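Local coordinates for protein endo-1,4-b-d-mannanase (Trichoderma reesei, PDB 1QNR) that hydrolyses internal beta-1,4-mannosidic linkages in mannans, acting as an endo-mannanase of glycoside hydrolase family 5, at residues Gly19-Thr24 with Leu50-Val55; Gly23-Trp28 with Met304-Gly309; Thr239-Pro244 with Phe274-Ala279. All coordinates share one frame; numbering follows the deposited sequence.

Contact 1. Residues Gly19-Thr24 with Leu50-Val55; sequences GYFAGT and LKVVRV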
loop_
_atom_site.group_PDB
_atom_site.type_symbol
_atom_site.label_atom_id
_atom_site.label_comp_id
_atom_site.label_asym_id
_atom_site.label_seq_id
_atom_site.Cartn_x
_atom_site.Cartn_y
_atom_site.Cartn_z
ATOM N N GLY A 19 13.508 -14.751 -1.116
ATOM C CA GLY A 19 12.961 -15.065 -2.438
ATOM C C GLY A 19 11.670 -14.246 -2.779
ATOM O O GLY A 19 11.164 -13.536 -1.916
ATOM N N TYR A 20 11.268 -14.334 -4.022
ATOM C CA TYR A 20 10.066 -13.621 -4.523
ATOM C C TYR A 20 8.808 -13.991 -3.735
ATOM O O TYR A 20 8.635 -15.150 -3.341
ATOM C CB TYR A 20 9.880 -14.064 -5.988
ATOM C CG TYR A 20 8.855 -13.176 -6.741
ATOM C CD1 TYR A 20 7.498 -13.460 -6.762
ATOM C CD2 TYR A 20 9.334 -12.075 -7.469
ATOM C CE1 TYR A 20 6.578 -12.659 -7.477
ATOM C CE2 TYR A 20 8.444 -11.237 -8.184
ATOM C CZ TYR A 20 7.093 -11.534 -8.175
ATOM O OH TYR A 20 6.175 -10.759 -8.888
ATOM N N PHE A 21 7.906 -12.983 -3.508
ATOM C CA PHE A 21 6.657 -13.259 -2.792
ATOM C C PHE A 21 5.459 -12.804 -3.616
ATOM O O PHE A 21 5.526 -11.845 -4.412
ATOM C CB PHE A 21 6.618 -12.546 -1.416
ATOM C CG PHE A 21 6.361 -11.046 -1.456
ATOM C CD1 PHE A 21 5.084 -10.504 -1.502
ATOM C CD2 PHE A 21 7.452 -10.167 -1.447
ATOM C CE1 PHE A 21 4.886 -9.111 -1.597
ATOM C CE2 PHE A 21 7.260 -8.771 -1.513
ATOM C CZ PHE A 21 5.980 -8.238 -1.541
ATOM N N ALA A 22 4.327 -13.485 -3.383
ATOM C CA ALA A 22 3.017 -12.965 -3.845
ATOM C C ALA A 22 2.221 -12.503 -2.639
ATOM O O ALA A 22 2.203 -13.142 -1.577
ATOM C CB ALA A 22 2.202 -14.009 -4.633
ATOM N N GLY A 23 1.494 -11.374 -2.837
ATOM C CA GLY A 23 0.589 -10.858 -1.783
ATOM C C GLY A 23 -0.715 -10.290 -2.406
ATOM O O GLY A 23 -0.969 -10.515 -3.594
ATOM N N THR A 24 -1.498 -9.592 -1.591
ATOM C CA THR A 24 -2.766 -9.006 -2.099
ATOM C C THR A 24 -3.109 -7.723 -1.329
ATOM O O THR A 24 -2.590 -7.498 -0.233
ATOM C CB THR A 24 -3.932 -10.041 -1.932
ATOM O OG1 THR A 24 -5.134 -9.525 -2.581
ATOM C CG2 THR A 24 -4.308 -10.275 -0.434
ATOM N N LEU A 50 -0.303 -16.801 -0.067
ATOM C CA LEU A 50 0.129 -15.404 -0.111
ATOM C C LEU A 50 0.816 -15.073 1.218
ATOM O O LEU A 50 0.395 -15.554 2.305
ATOM C CB LEU A 50 -1.115 -14.513 -0.341
ATOM C CG LEU A 50 -1.819 -14.756 -1.700
ATOM C CD1 LEU A 50 -3.072 -13.862 -1.780
ATOM C CD2 LEU A 50 -0.920 -14.503 -2.897
ATOM N N LYS A 51 1.784 -14.171 1.140
ATOM C CA LYS A 51 2.607 -13.916 2.376
ATOM C C LYS A 51 2.435 -12.511 2.903
ATOM O O LYS A 51 2.803 -12.220 4.097
ATOM C CB LYS A 51 4.122 -14.088 2.037
ATOM C CG LYS A 51 4.489 -15.608 1.919
ATOM C CD LYS A 51 6.046 -15.716 1.731
ATOM C CE LYS A 51 6.410 -17.225 1.724
ATOM N NZ LYS A 51 7.934 -17.415 1.571
ATOM N N VAL A 52 1.877 -11.565 2.137
ATOM C CA VAL A 52 1.830 -10.119 2.484
ATOM C C VAL A 52 0.456 -9.547 2.114
ATOM O O VAL A 52 -0.083 -9.883 1.029
ATOM C CB VAL A 52 2.937 -9.344 1.715
ATOM C CG1 VAL A 52 2.981 -7.879 2.260
ATOM C CG2 VAL A 52 4.335 -9.954 1.897
ATOM N N VAL A 53 -0.101 -8.735 3.013
ATOM C CA VAL A 53 -1.412 -8.097 2.806
ATOM C C VAL A 53 -1.217 -6.580 2.998
ATOM O O VAL A 53 -0.599 -6.141 3.985
ATOM C CB VAL A 53 -2.505 -8.593 3.814
ATOM C CG1 VAL A 53 -3.892 -8.048 3.415
ATOM C CG2 VAL A 53 -2.543 -10.097 3.835
ATOM N N ARG A 54 -1.804 -5.786 2.081
ATOM C CA ARG A 54 -1.765 -4.292 2.208
ATOM C C ARG A 54 -3.111 -3.837 2.758
ATOM O O ARG A 54 -4.178 -4.156 2.165
ATOM C CB ARG A 54 -1.357 -3.703 0.857
ATOM C CG ARG A 54 -1.215 -2.145 0.936
ATOM C CD ARG A 54 -0.330 -1.704 -0.260
ATOM N NE ARG A 54 -0.301 -0.223 -0.431
ATOM C CZ ARG A 54 -1.149 0.461 -1.238
ATOM N NH1 ARG A 54 -2.149 -0.172 -1.877
ATOM N NH2 ARG A 54 -0.912 1.768 -1.408
ATOM N N VAL A 55 -3.117 -3.120 3.900
ATOM C CA VAL A 55 -4.409 -2.696 4.600
ATOM C C VAL A 55 -4.332 -1.196 4.829
ATOM O O VAL A 55 -3.211 -0.650 5.018
ATOM C CB VAL A 55 -4.589 -3.499 5.922
ATOM C CG1 VAL A 55 -4.601 -5.017 5.636
ATOM C CG2 VAL A 55 -3.536 -3.170 6.994
HETATM O O HOH W 1 7.360 -16.870 -1.738
HETATM O O HOH W 2 9.070 -15.619 -0.056
#

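Contact 2. Residues Gly23-Trp28 with Met304-Gly309; sequences GTNCYW and MFWQWG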
loop_
_atom_site.group_PDB
_atom_site.type_symbol
_atom_site.label_atom_id
_atom_site.label_comp_id
_atom_site.label_asym_id
_atom_site.label_seq_id
_atom_site.Cartn_x
_atom_site.Cartn_y
_atom_site.Cartn_z
ATOM N N GLY A 23 1.494 -11.374 -2.837
ATOM C CA GLY A 23 0.589 -10.858 -1.783
ATOM C C GLY A 23 -0.715 -10.290 -2.406
ATOM O O GLY A 23 -0.969 -10.515 -3.594
ATOM N N THR A 24 -1.498 -9.592 -1.591
ATOM C CA THR A 24 -2.766 -9.006 -2.099
ATOM C C THR A 24 -3.109 -7.723 -1.329
ATOM O O THR A 24 -2.590 -7.498 -0.233
ATOM C CB THR A 24 -3.932 -10.041 -1.932
ATOM O OG1 THR A 24 -5.134 -9.525 -2.581
ATOM C CG2 THR A 24 -4.308 -10.275 -0.434
ATOM N N ASN A 25 -3.981 -6.907 -1.941
ATOM C CA ASN A 25 -4.514 -5.719 -1.276
ATOM C C ASN A 25 -5.849 -6.031 -0.621
ATOM O O ASN A 25 -6.725 -6.698 -1.244
ATOM C CB ASN A 25 -4.791 -4.561 -2.312
ATOM C CG ASN A 25 -3.469 -3.937 -2.719
ATOM O OD1 ASN A 25 -2.932 -2.981 -2.111
ATOM N ND2 ASN A 25 -2.834 -4.447 -3.806
ATOM N N CYS A 26 -6.007 -5.643 0.650
ATOM C CA CYS A 26 -7.272 -5.789 1.401
ATOM C C CYS A 26 -7.499 -4.559 2.241
ATOM O O CYS A 26 -7.351 -4.530 3.481
ATOM C CB CYS A 26 -7.219 -7.066 2.260
ATOM S SG CYS A 26 -8.878 -7.359 3.080
ATOM N N TYR A 27 -7.816 -3.407 1.583
ATOM C CA TYR A 27 -7.905 -2.132 2.316
ATOM C C TYR A 27 -8.903 -2.241 3.453
ATOM O O TYR A 27 -8.679 -1.651 4.542
ATOM C CB TYR A 27 -8.219 -0.908 1.393
ATOM C CG TYR A 27 -9.685 -0.782 0.993
ATOM C CD1 TYR A 27 -10.589 -0.111 1.852
ATOM C CD2 TYR A 27 -10.140 -1.304 -0.199
ATOM C CE1 TYR A 27 -11.946 -0.051 1.480
ATOM C CE2 TYR A 27 -11.481 -1.229 -0.581
ATOM C CZ TYR A 27 -12.344 -0.579 0.284
ATOM O OH TYR A 27 -13.714 -0.479 -0.082
ATOM N N TRP A 28 -9.978 -2.975 3.159
ATOM C CA TRP A 28 -11.193 -2.987 3.987
ATOM C C TRP A 28 -11.048 -3.911 5.194
ATOM O O TRP A 28 -11.839 -3.844 6.178
ATOM C CB TRP A 28 -12.380 -3.424 3.076
ATOM C CG TRP A 28 -12.129 -4.655 2.229
ATOM C CD1 TRP A 28 -11.768 -4.657 0.904
ATOM C CD2 TRP A 28 -12.209 -6.070 2.618
ATOM N NE1 TRP A 28 -11.579 -5.992 0.464
ATOM C CE2 TRP A 28 -11.858 -6.854 1.505
ATOM C CE3 TRP A 28 -12.541 -6.751 3.834
ATOM C CZ2 TRP A 28 -11.870 -8.266 1.469
ATOM C CZ3 TRP A 28 -12.493 -8.167 3.815
ATOM C CH2 TRP A 28 -12.158 -8.880 2.652
ATOM N N MET A 304 1.455 -7.694 -5.786
ATOM C CA MET A 304 0.189 -7.742 -4.988
ATOM C C MET A 304 -0.933 -7.245 -5.853
ATOM O O MET A 304 -1.058 -6.032 -6.168
ATOM C CB MET A 304 0.332 -6.820 -3.733
ATOM C CG MET A 304 1.601 -7.208 -2.940
ATOM S SD MET A 304 2.067 -6.130 -1.564
ATOM C CE MET A 304 0.746 -6.522 -0.470
ATOM N N PHE A 305 -1.859 -8.131 -6.257
ATOM C CA PHE A 305 -2.994 -7.701 -7.074
ATOM C C PHE A 305 -3.975 -6.842 -6.268
ATOM O O PHE A 305 -4.101 -6.976 -5.029
ATOM C CB PHE A 305 -3.728 -8.903 -7.716
ATOM C CG PHE A 305 -4.369 -9.900 -6.750
ATOM C CD1 PHE A 305 -3.638 -10.916 -6.157
ATOM C CD2 PHE A 305 -5.706 -9.732 -6.372
ATOM C CE1 PHE A 305 -4.266 -11.857 -5.336
ATOM C CE2 PHE A 305 -6.316 -10.682 -5.498
ATOM C CZ PHE A 305 -5.582 -11.703 -4.951
ATOM N N TRP A 306 -4.690 -5.943 -6.999
ATOM C CA TRP A 306 -5.842 -5.228 -6.429
ATOM C C TRP A 306 -7.098 -5.896 -6.948
ATOM O O TRP A 306 -7.315 -5.863 -8.216
ATOM C CB TRP A 306 -5.796 -3.708 -6.831
ATOM C CG TRP A 306 -6.969 -2.974 -6.205
ATOM C CD1 TRP A 306 -8.254 -2.894 -6.685
ATOM C CD2 TRP A 306 -6.961 -2.197 -4.986
ATOM N NE1 TRP A 306 -9.042 -2.152 -5.829
ATOM C CE2 TRP A 306 -8.261 -1.685 -4.767
ATOM C CE3 TRP A 306 -5.943 -1.874 -4.063
ATOM C CZ2 TRP A 306 -8.612 -0.925 -3.673
ATOM C CZ3 TRP A 306 -6.273 -1.026 -2.977
ATOM C CH2 TRP A 306 -7.592 -0.564 -2.760
ATOM N N GLN A 307 -7.932 -6.631 -6.174
ATOM C CA GLN A 307 -7.830 -6.721 -4.713
ATOM C C GLN A 307 -8.552 -8.002 -4.258
ATOM O O GLN A 307 -9.334 -8.619 -5.014
ATOM C CB GLN A 307 -8.538 -5.532 -4.028
ATOM C CG GLN A 307 -10.077 -5.423 -4.324
ATOM C CD GLN A 307 -10.781 -4.383 -3.439
ATOM O OE1 GLN A 307 -10.468 -4.109 -2.289
ATOM N NE2 GLN A 307 -11.874 -3.764 -3.999
ATOM N N TRP A 308 -8.282 -8.422 -2.988
ATOM C CA TRP A 308 -9.007 -9.561 -2.420
ATOM C C TRP A 308 -10.491 -9.291 -2.201
ATOM O O TRP A 308 -10.840 -8.194 -1.737
ATOM C CB TRP A 308 -8.346 -9.855 -1.014
ATOM C CG TRP A 308 -8.701 -11.209 -0.406
ATOM C CD1 TRP A 308 -9.669 -11.487 0.491
ATOM C CD2 TRP A 308 -8.105 -12.455 -0.823
ATOM N NE1 TRP A 308 -9.665 -12.875 0.764
ATOM C CE2 TRP A 308 -8.734 -13.490 -0.092
ATOM C CE3 TRP A 308 -7.046 -12.770 -1.719
ATOM C CZ2 TRP A 308 -8.372 -14.856 -0.203
ATOM C CZ3 TRP A 308 -6.690 -14.133 -1.832
ATOM C CH2 TRP A 308 -7.373 -15.158 -1.079
ATOM N N GLY A 309 -11.330 -10.291 -2.515
ATOM C CA GLY A 309 -12.766 -10.256 -2.116
ATOM C C GLY A 309 -13.066 -11.537 -1.315
ATOM O O GLY A 309 -12.464 -12.571 -1.615
HETATM O O HOH W 3 -7.876 -3.572 -1.340
HETATM O O HOH W 4 -14.094 -1.571 -2.645
#

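Contact 3. Residues Thr239-Pro244 with Phe274-Ala279; sequences TFHLYP and FEEYGA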
loop_
_atom_site.group_PDB
_atom_site.type_symbol
_atom_site.label_atom_id
_atom_site.label_comp_id
_atom_site.label_asym_id
_atom_site.label_seq_id
_atom_site.Cartn_x
_atom_site.Cartn_y
_atom_site.Cartn_z
ATOM N N THR A 239 7.886 1.290 -4.981
ATOM C CA THR A 239 6.543 0.765 -5.279
ATOM C C THR A 239 6.064 1.321 -6.613
ATOM O O THR A 239 6.345 2.486 -6.986
ATOM C CB THR A 239 5.485 1.215 -4.194
ATOM O OG1 THR A 239 5.560 2.646 -3.973
ATOM C CG2 THR A 239 5.773 0.482 -2.859
ATOM N N PHE A 240 5.270 0.511 -7.342
ATOM C CA PHE A 240 4.576 1.064 -8.530
ATOM C C PHE A 240 3.242 0.326 -8.728
ATOM O O PHE A 240 3.081 -0.807 -8.233
ATOM C CB PHE A 240 5.375 1.051 -9.833
ATOM C CG PHE A 240 5.771 -0.328 -10.312
ATOM C CD1 PHE A 240 6.910 -0.947 -9.855
ATOM C CD2 PHE A 240 4.969 -0.993 -11.233
ATOM C CE1 PHE A 240 7.343 -2.223 -10.294
ATOM C CE2 PHE A 240 5.354 -2.311 -11.696
ATOM C CZ PHE A 240 6.557 -2.890 -11.204
ATOM N N HIS A 241 2.249 1.009 -9.318
ATOM C CA HIS A 241 0.892 0.474 -9.527
ATOM C C HIS A 241 0.576 0.441 -11.060
ATOM O O HIS A 241 1.403 0.940 -11.783
ATOM C CB HIS A 241 -0.152 1.388 -8.811
ATOM C CG HIS A 241 0.044 1.508 -7.296
ATOM N ND1 HIS A 241 -0.760 2.317 -6.505
ATOM C CD2 HIS A 241 0.946 1.004 -6.412
ATOM C CE1 HIS A 241 -0.433 2.229 -5.234
ATOM N NE2 HIS A 241 0.660 1.457 -5.141
ATOM N N LEU A 242 -0.542 -0.219 -11.436
ATOM C CA LEU A 242 -0.744 -0.334 -12.908
ATOM C C LEU A 242 -2.267 -0.473 -13.179
ATOM O O LEU A 242 -2.921 -1.471 -12.831
ATOM C CB LEU A 242 -0.055 -1.553 -13.483
ATOM C CG LEU A 242 -0.339 -1.961 -14.954
ATOM C CD1 LEU A 242 0.075 -0.807 -15.911
ATOM C CD2 LEU A 242 0.445 -3.246 -15.314
ATOM N N TYR A 243 -2.802 0.536 -13.909
ATOM C CA TYR A 243 -4.232 0.548 -14.269
ATOM C C TYR A 243 -4.460 1.135 -15.665
ATOM O O TYR A 243 -4.825 2.299 -15.820
ATOM C CB TYR A 243 -5.031 1.384 -13.245
ATOM C CG TYR A 243 -5.106 0.748 -11.821
ATOM C CD1 TYR A 243 -5.972 -0.292 -11.574
ATOM C CD2 TYR A 243 -4.272 1.234 -10.837
ATOM C CE1 TYR A 243 -6.017 -0.862 -10.292
ATOM C CE2 TYR A 243 -4.254 0.655 -9.561
ATOM C CZ TYR A 243 -5.157 -0.341 -9.305
ATOM O OH TYR A 243 -5.297 -0.898 -8.021
ATOM N N PRO A 244 -4.206 0.294 -16.688
ATOM C CA PRO A 244 -4.403 0.764 -18.093
ATOM C C PRO A 244 -5.802 1.333 -18.352
ATOM O O PRO A 244 -5.897 2.340 -19.118
ATOM C CB PRO A 244 -4.148 -0.495 -18.903
ATOM C CG PRO A 244 -3.188 -1.314 -18.060
ATOM C CD PRO A 244 -3.743 -1.097 -16.642
ATOM N N PHE A 274 5.603 -4.557 -7.056
ATOM C CA PHE A 274 4.501 -4.289 -8.005
ATOM C C PHE A 274 3.219 -4.309 -7.127
ATOM O O PHE A 274 2.638 -5.397 -6.907
ATOM C CB PHE A 274 4.539 -5.356 -9.086
ATOM C CG PHE A 274 3.533 -5.385 -10.192
ATOM C CD1 PHE A 274 2.824 -4.221 -10.519
ATOM C CD2 PHE A 274 3.307 -6.544 -10.940
ATOM C CE1 PHE A 274 1.933 -4.274 -11.612
ATOM C CE2 PHE A 274 2.402 -6.614 -12.003
ATOM C CZ PHE A 274 1.734 -5.442 -12.343
ATOM N N GLU A 275 2.883 -3.171 -6.527
ATOM C CA GLU A 275 2.032 -3.120 -5.318
ATOM C C GLU A 275 0.530 -3.073 -5.555
ATOM O O GLU A 275 -0.218 -3.419 -4.624
ATOM C CB GLU A 275 2.487 -1.875 -4.507
ATOM C CG GLU A 275 1.755 -1.667 -3.169
ATOM C CD GLU A 275 2.246 -0.424 -2.428
ATOM O OE1 GLU A 275 2.111 0.704 -2.947
ATOM O OE2 GLU A 275 2.694 -0.637 -1.235
ATOM N N GLU A 276 0.084 -2.652 -6.751
ATOM C CA GLU A 276 -1.326 -2.736 -7.127
ATOM C C GLU A 276 -1.440 -2.974 -8.621
ATOM O O GLU A 276 -0.638 -2.346 -9.362
ATOM C CB GLU A 276 -2.141 -1.455 -6.848
ATOM C CG GLU A 276 -2.277 -0.978 -5.391
ATOM C CD GLU A 276 -3.151 0.222 -5.272
ATOM O OE1 GLU A 276 -3.873 0.593 -6.262
ATOM O OE2 GLU A 276 -3.185 0.923 -4.223
ATOM N N TYR A 277 -2.422 -3.732 -9.086
ATOM C CA TYR A 277 -2.683 -3.821 -10.543
ATOM C C TYR A 277 -4.074 -4.429 -10.759
ATOM O O TYR A 277 -4.553 -5.228 -9.946
ATOM C CB TYR A 277 -1.620 -4.654 -11.274
ATOM C CG TYR A 277 -1.397 -6.053 -10.761
ATOM C CD1 TYR A 277 -2.112 -7.185 -11.198
ATOM C CD2 TYR A 277 -0.393 -6.333 -9.798
ATOM C CE1 TYR A 277 -1.861 -8.460 -10.737
ATOM C CE2 TYR A 277 -0.136 -7.603 -9.328
ATOM C CZ TYR A 277 -0.870 -8.697 -9.772
ATOM O OH TYR A 277 -0.636 -9.991 -9.300
ATOM N N GLY A 278 -4.670 -4.098 -11.912
ATOM C CA GLY A 278 -5.943 -4.764 -12.266
ATOM C C GLY A 278 -6.291 -4.421 -13.712
ATOM O O GLY A 278 -5.926 -3.339 -14.220
ATOM N N ALA A 279 -7.098 -5.290 -14.307
ATOM C CA ALA A 279 -7.709 -5.065 -15.649
ATOM C C ALA A 279 -9.202 -5.239 -15.494
ATOM O O ALA A 279 -9.648 -6.276 -14.991
ATOM C CB ALA A 279 -7.137 -6.072 -16.650
#

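Contact 1. Residues Gly19-Thr24 with Leu50-Val55
Phe21 lays one face of its ring against Val52, just after the point where the carbonyl of Tyr20 is linked through two waters to Lys51 NZ, each with one weak leg. The Phe21 CG lies between the backbone N and the carbonyl carbon (chi1 75°), and from there the ring meets Val52 at about a right angle. Val52 CG2 sits above the rim rather than the centre, 3.5 Å from Phe21 CD1, and makes a CH-pi contact. An alanine in place of Phe21 would probably leave a gap beneath Val52 CG2 and deprive Phe162 of the ring it meets. Ala22 works with both ends: its O receives Lys51 N at 2.9 Å in a nearly straight bond (165°), while its CB touches Leu50 CD2 at 3.6 Å. Gly23 follows, and nothing larger would fit, because a CB would run into Val52 O, which already lies 3.1 Å from Gly23 CA. Thr24 then pairs through both its N and its O with the same neighbouring strand. Thr24 N donates to Val52 O at 3.0 Å, and Thr24 O accepts from Arg54 N, also at 3.0 Å. Its CB rests on Leu50 CD1 at 3.9 Å, the two side chains crossing. The amide N of Val52 is buried here without a partner in the model. Arg54 runs off to salt bridges with Glu165, Glu275 and Glu276. The parallel strands 21-25 and 52-54 are joined by helix 35-47 in a beta-alpha-beta unit. Strand 105-109 continues the sheet beyond 52-54, strand 300-309 flanks 21-25, and helix 330-343 covers Ala22 and Leu50.

Contact 2. Residues Gly23-Trp28 with Met304-Gly309
Tyr27 and Trp306 meet at the middle of this contact, Tyr27 CD2 lying 3.7 Å from Trp306 CH2. The Tyr27 ring and the six-membered ring of Trp306 are nearly parallel (6°) but rim to rim, neither over the other. Further round the same indole, Trp306 CE3 lies 3.4 Å from Asn25 CB. Earlier along the strand, Thr24 presents CB and OG1 to one face of the Phe305 ring, and its CG2 approaches Trp308 CE3. Trp28 CZ2 packs at the edge of the Trp308 indole, 4.0 Å from Trp308 CD1, while the sulphur of Cys26, in disulfide with Cys29, sits over the centre of one Trp28 face.

Outward, the polar groups take over. Phe305 O is gripped twice by Asn25: the backbone N bonds it at 3.1 Å, and ND2, also at 3.1 Å, stands above the carbonyl plane, 66° out of it. The Asn25 OD1 goes to Arg54. Trp308 N donates to Asn25 O at 2.9 Å, and Trp28 NE1 reaches Trp308 O at 3.2 Å, with the acceptor in the indole plane. At the rim, a water joins Tyr27 N to Gln307 OE1.

A cis peptide joins Trp306 to Gln307, where the strand breaks. Strand 21-25 is here paired in parallel with strand 300-309, which closes the TIM barrel, and a cis peptide after this tryptophan is a known feature of clan GH-A glycosidases.

Contact 3. Residues Thr239-Pro244 with Phe274-Ala279
His241 is held by both Glu275 and Glu276, and this polar cluster is one tight part of the contact. His241 NE2 donates to Glu275 OE1 at 2.7 Å in an almost straight bond (173°), the acceptor lying in the imidazole plane and using its anti lone pair; the carboxylate plane is turned well away from the ring. Glu276 comes from over the face instead: its CG stands 3.6 Å from the His241 ring centre, and its carboxylate stacks on the ring with the planes 19° apart. With CG of Glu276 anti to the carbonyl carbon (chi1 -62°), the rest of the extended chain carries OE1 to Tyr243 OH, which donates to it at 2.7 Å from the anti side, somewhat out of the carboxylate plane. An apolar cluster is packed as closely. The Phe240 and Phe274 rings lie near parallel but slid apart, with Phe240 CE2 3.4 Å from Phe274 CD1, and Leu242 CB meets the edge of the Phe274 ring. Beside it Glu275 N bonds Phe240 O at 2.9 Å.

The later pairing is slacker. Leu242 N to Glu276 O is weak, and Gly278 N to Leu242 O is long, 3.3 Å. At the far end Pro244 only brushes Gly278.

Arg54 takes the remaining oxygen of both carboxylates, and Glu169 binds His241 ND1. Thus Glu276 is fixed in rotation from several sides, close to a bound mannose that touches Tyr243. This is consistent with the family 5 active site, where a glutamate at the C-terminal end of the seventh barrel strand is the nucleophile.

All three contacts are buried and belong to the one curled parallel sheet. Contacts 1 and 2 share strand 21-25, which pairs with 52-54 in the first and with 300-309 in the second; contact 3 pairs 238-242 with 272-277, the next strand beyond 300-309. Their chemistry shifts with place. Contact 1 is largely apolar with backbone bonds, contact 2 is richer in aromatic rings, with tryptophans and a tyrosine, and contact 3 concentrates carboxylates and a histidine beside bound mannose. Arg54 of contact 1 reaches both other contacts, and Asn25 of contact 2 also donates to the carbonyl of Glu275 in contact 3.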